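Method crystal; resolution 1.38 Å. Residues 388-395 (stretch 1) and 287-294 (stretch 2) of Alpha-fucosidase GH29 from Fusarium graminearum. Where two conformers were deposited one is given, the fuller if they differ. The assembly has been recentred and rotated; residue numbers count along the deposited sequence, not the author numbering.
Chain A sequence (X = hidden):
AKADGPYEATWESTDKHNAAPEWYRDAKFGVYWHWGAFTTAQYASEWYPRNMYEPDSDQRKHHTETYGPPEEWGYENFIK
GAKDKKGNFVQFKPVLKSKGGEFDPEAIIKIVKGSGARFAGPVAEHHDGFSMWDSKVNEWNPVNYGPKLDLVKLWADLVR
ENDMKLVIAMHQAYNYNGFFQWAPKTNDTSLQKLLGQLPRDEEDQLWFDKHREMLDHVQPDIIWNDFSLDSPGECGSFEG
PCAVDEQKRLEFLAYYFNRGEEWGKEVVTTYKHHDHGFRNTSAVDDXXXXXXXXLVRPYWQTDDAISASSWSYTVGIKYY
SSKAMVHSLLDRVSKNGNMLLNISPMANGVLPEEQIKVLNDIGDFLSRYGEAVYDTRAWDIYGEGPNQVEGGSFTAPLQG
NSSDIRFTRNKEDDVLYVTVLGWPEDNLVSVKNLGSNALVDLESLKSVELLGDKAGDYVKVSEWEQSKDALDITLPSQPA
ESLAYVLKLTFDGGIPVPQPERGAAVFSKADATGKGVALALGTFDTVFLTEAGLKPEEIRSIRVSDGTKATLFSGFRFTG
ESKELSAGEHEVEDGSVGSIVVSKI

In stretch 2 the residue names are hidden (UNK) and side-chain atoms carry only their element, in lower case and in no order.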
# COMPACT_ATOMS: atom_id res chain seq x y z
N GLN A 388 -14.04 -11.98 -2.26
CA GLN A 388 -12.92 -11.71 -1.37
C GLN A 388 -11.56 -11.79 -2.09
O GLN A 388 -11.47 -12.15 -3.27
CB GLN A 388 -12.95 -12.70 -0.20
CG GLN A 388 -14.29 -12.71 0.59
CD GLN A 388 -14.43 -11.54 1.57
OE1 GLN A 388 -13.44 -10.89 1.93
NE2 GLN A 388 -15.66 -11.27 2.02
N VAL A 389 -10.53 -11.42 -1.35
CA VAL A 389 -9.14 -11.52 -1.78
C VAL A 389 -8.56 -12.81 -1.20
O VAL A 389 -8.73 -13.08 -0.01
CB VAL A 389 -8.31 -10.31 -1.25
CG1 VAL A 389 -6.80 -10.58 -1.31
CG2 VAL A 389 -8.64 -9.05 -2.02
N GLU A 390 -7.85 -13.59 -2.02
CA GLU A 390 -7.17 -14.77 -1.46
C GLU A 390 -5.83 -14.49 -0.75
O GLU A 390 -5.45 -15.22 0.17
CB GLU A 390 -6.98 -15.83 -2.55
CG GLU A 390 -8.24 -16.63 -2.83
CD GLU A 390 -8.82 -17.21 -1.56
OE1 GLU A 390 -8.13 -18.05 -0.91
OE2 GLU A 390 -9.95 -16.80 -1.19
N GLY A 391 -5.14 -13.44 -1.15
CA GLY A 391 -3.80 -13.22 -0.64
C GLY A 391 -2.81 -14.05 -1.45
O GLY A 391 -3.19 -14.68 -2.44
N GLY A 392 -1.55 -14.05 -1.03
CA GLY A 392 -0.52 -14.76 -1.77
C GLY A 392 -0.32 -14.16 -3.15
O GLY A 392 -0.09 -12.96 -3.29
N SER A 393 -0.42 -15.01 -4.18
CA SER A 393 -0.15 -14.58 -5.55
C SER A 393 -1.37 -13.94 -6.21
O SER A 393 -2.43 -14.55 -6.34
CB SER A 393 0.36 -15.75 -6.39
OG SER A 393 0.71 -15.33 -7.70
N PHE A 394 -1.19 -12.69 -6.62
CA PHE A 394 -2.22 -11.89 -7.29
C PHE A 394 -2.60 -12.50 -8.65
O PHE A 394 -1.73 -12.89 -9.42
CB PHE A 394 -1.67 -10.48 -7.49
CG PHE A 394 -2.67 -9.49 -8.01
CD1 PHE A 394 -3.65 -8.99 -7.19
CD2 PHE A 394 -2.61 -9.05 -9.32
CE1 PHE A 394 -4.57 -8.08 -7.66
CE2 PHE A 394 -3.51 -8.12 -9.79
CZ PHE A 394 -4.49 -7.63 -8.95
N THR A 395 -3.90 -12.55 -8.92
CA THR A 395 -4.42 -13.01 -10.20
C THR A 395 -5.15 -11.88 -10.92
O THR A 395 -4.90 -11.59 -12.09
CB THR A 395 -5.37 -14.19 -10.00
OG1 THR A 395 -4.70 -15.22 -9.25
CG2 THR A 395 -5.83 -14.76 -11.34
N UNK A 287 2.48 -4.81 1.77
CA UNK A 287 2.08 -6.13 1.34
C UNK A 287 2.08 -6.29 -0.15
O UNK A 287 1.87 -5.32 -0.89
c UNK A 287 0.45 -8.06 5.18
c UNK A 287 0.31 -8.12 3.79
c UNK A 287 -0.08 -9.33 3.20
c UNK A 287 -0.20 -10.33 5.40
c UNK A 287 0.65 -6.83 3.27
c UNK A 287 -0.32 -10.42 4.02
c UNK A 287 0.67 -6.42 1.84
c UNK A 287 0.19 -9.16 6.01
c UNK A 287 0.96 -6.07 4.35
n UNK A 287 0.83 -6.79 5.51
N UNK A 288 2.25 -7.54 -0.59
CA UNK A 288 2.18 -7.90 -2.00
C UNK A 288 0.84 -7.50 -2.59
O UNK A 288 -0.15 -7.40 -1.90
c UNK A 288 1.75 -11.68 -1.20
o UNK A 288 1.34 -12.22 -0.15
c UNK A 288 2.38 -9.42 -2.15
c UNK A 288 1.29 -10.26 -1.51
o UNK A 288 2.53 -12.24 -2.00
N UNK A 289 0.81 -7.33 -3.91
CA UNK A 289 -0.40 -6.88 -4.60
C UNK A 289 -1.64 -7.71 -4.24
O UNK A 289 -1.61 -8.94 -4.19
c UNK A 289 -0.73 -6.15 -8.33
c UNK A 289 -1.15 -6.11 -6.90
c UNK A 289 -0.14 -6.89 -6.10
c UNK A 289 -1.52 -5.33 -10.49
n UNK A 289 -1.69 -5.48 -9.18
n UNK A 289 -0.41 -5.80 -11.04
n UNK A 289 -2.43 -4.69 -11.21
N UNK A 290 -2.74 -7.02 -3.96
CA UNK A 290 -3.94 -7.67 -3.46
C UNK A 290 -4.10 -7.44 -1.97
O UNK A 290 -5.22 -7.44 -1.46
N UNK A 291 -2.97 -7.27 -1.26
CA UNK A 291 -2.98 -7.13 0.19
C UNK A 291 -3.32 -8.40 0.96
O UNK A 291 -3.48 -9.47 0.37
N UNK A 292 -3.48 -8.29 2.27
CA UNK A 292 -3.82 -9.43 3.12
C UNK A 292 -5.28 -9.89 2.94
O UNK A 292 -6.15 -9.11 2.56
c UNK A 292 -3.61 -8.88 4.54
c UNK A 292 -3.39 -7.04 3.06
c UNK A 292 -3.96 -7.42 4.39
N UNK A 293 -5.56 -11.15 3.24
CA UNK A 293 -6.92 -11.65 3.17
C UNK A 293 -7.73 -11.21 4.38
O UNK A 293 -8.96 -11.20 4.35
c UNK A 293 -6.92 -13.18 3.08
o UNK A 293 -6.28 -13.72 4.22
N UNK A 294 -7.04 -10.85 5.44
CA UNK A 294 -7.67 -10.47 6.70
C UNK A 294 -7.34 -9.06 7.15
O UNK A 294 -6.49 -8.40 6.58
c UNK A 294 -7.17 -11.42 7.79
o UNK A 294 -4.90 -11.25 7.04
c UNK A 294 -5.66 -11.36 7.99
n UNK A 294 -5.22 -11.44 9.25
O HOH W 1 -10.12 -11.38 1.95

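Position 287 carries one carbon followed by fused five- and six-membered rings holding eight carbons and one nitrogen. That is an indole, so the residue is Trp-287; its CZ3 stays 6.3 Å from Gly-392 N, and the residue makes no contact with stretch 1.

Position 288 has three carbons, the third bearing two oxygens. Three carbons before the oxygens, rather than two, distinguish Glu-288 from aspartate. Its OE1 lies 3.0 Å from Gly-392 O, but both atoms are acceptors, so this is proximity without a hydrogen bond, beside a poorly ordered glycine.

Position 289 shows three carbons, a nitrogen, then a carbon carrying two more nitrogens: a guanidinium at the end of an extended chain, hence Arg-289, with chi1 to chi3 all t. The chain runs over one face of the Phe-394 ring. CD sits 3.7 Å from the ring centroid, 17° off the normal, a CH-pi contact, and NE is 3.3 Å from Phe-394 CE2.

Position 290 has no side-chain atoms, and its phi/psi of 103/-29 would jam a CB against the preceding carbonyl oxygen. An ideal CB would also stand only 3.4 Å from Phe-394 CD1. This is Gly-290, whose O meets Val-389 CG1 at 3.5 Å.

Position 291 is likewise bare, with positive phi (70°). It is Gly-291. Its N donates to Glu-288 O at 2.9 Å, closing a type II beta turn, and its O lies 3.9 Å from Gly-391 CA.

At position 292 three carbons close a ring onto the backbone N, which identifies Pro-292. Its CD would clash with an ideal CB on Gly-291, at 2.7 Å. The CA-to-CB bond points away from stretch 1, and Pro-292 O lies 4.2 Å from Val-389 CG1.

Position 293 holds one carbon and one oxygen: Ser-293, chi1 p. Its CB packs 3.6 Å from Val-389 O.

Position 294 has two carbons, the second carrying one oxygen and one nitrogen. That is a carboxamide, and two carbons make it Asn-294 rather than glutamine; its OD1 is 8.0 Å from Gly-391 CA, and no contact is made.

No direct hydrogen bond crosses the contact, which buries 464 Å² in total. The turn presents Arg-289 and Gly-290 to Phe-394, while Val-389 CG1 packs along the carbonyls that follow. At the Ser-293 end, water 1 can donate to Ser-293 O (2.7 Å) or Val-389 O (2.9 Å), though with other acceptors in reach it need not serve both at once.

Stretch 2 (287-294) WERGGPSN
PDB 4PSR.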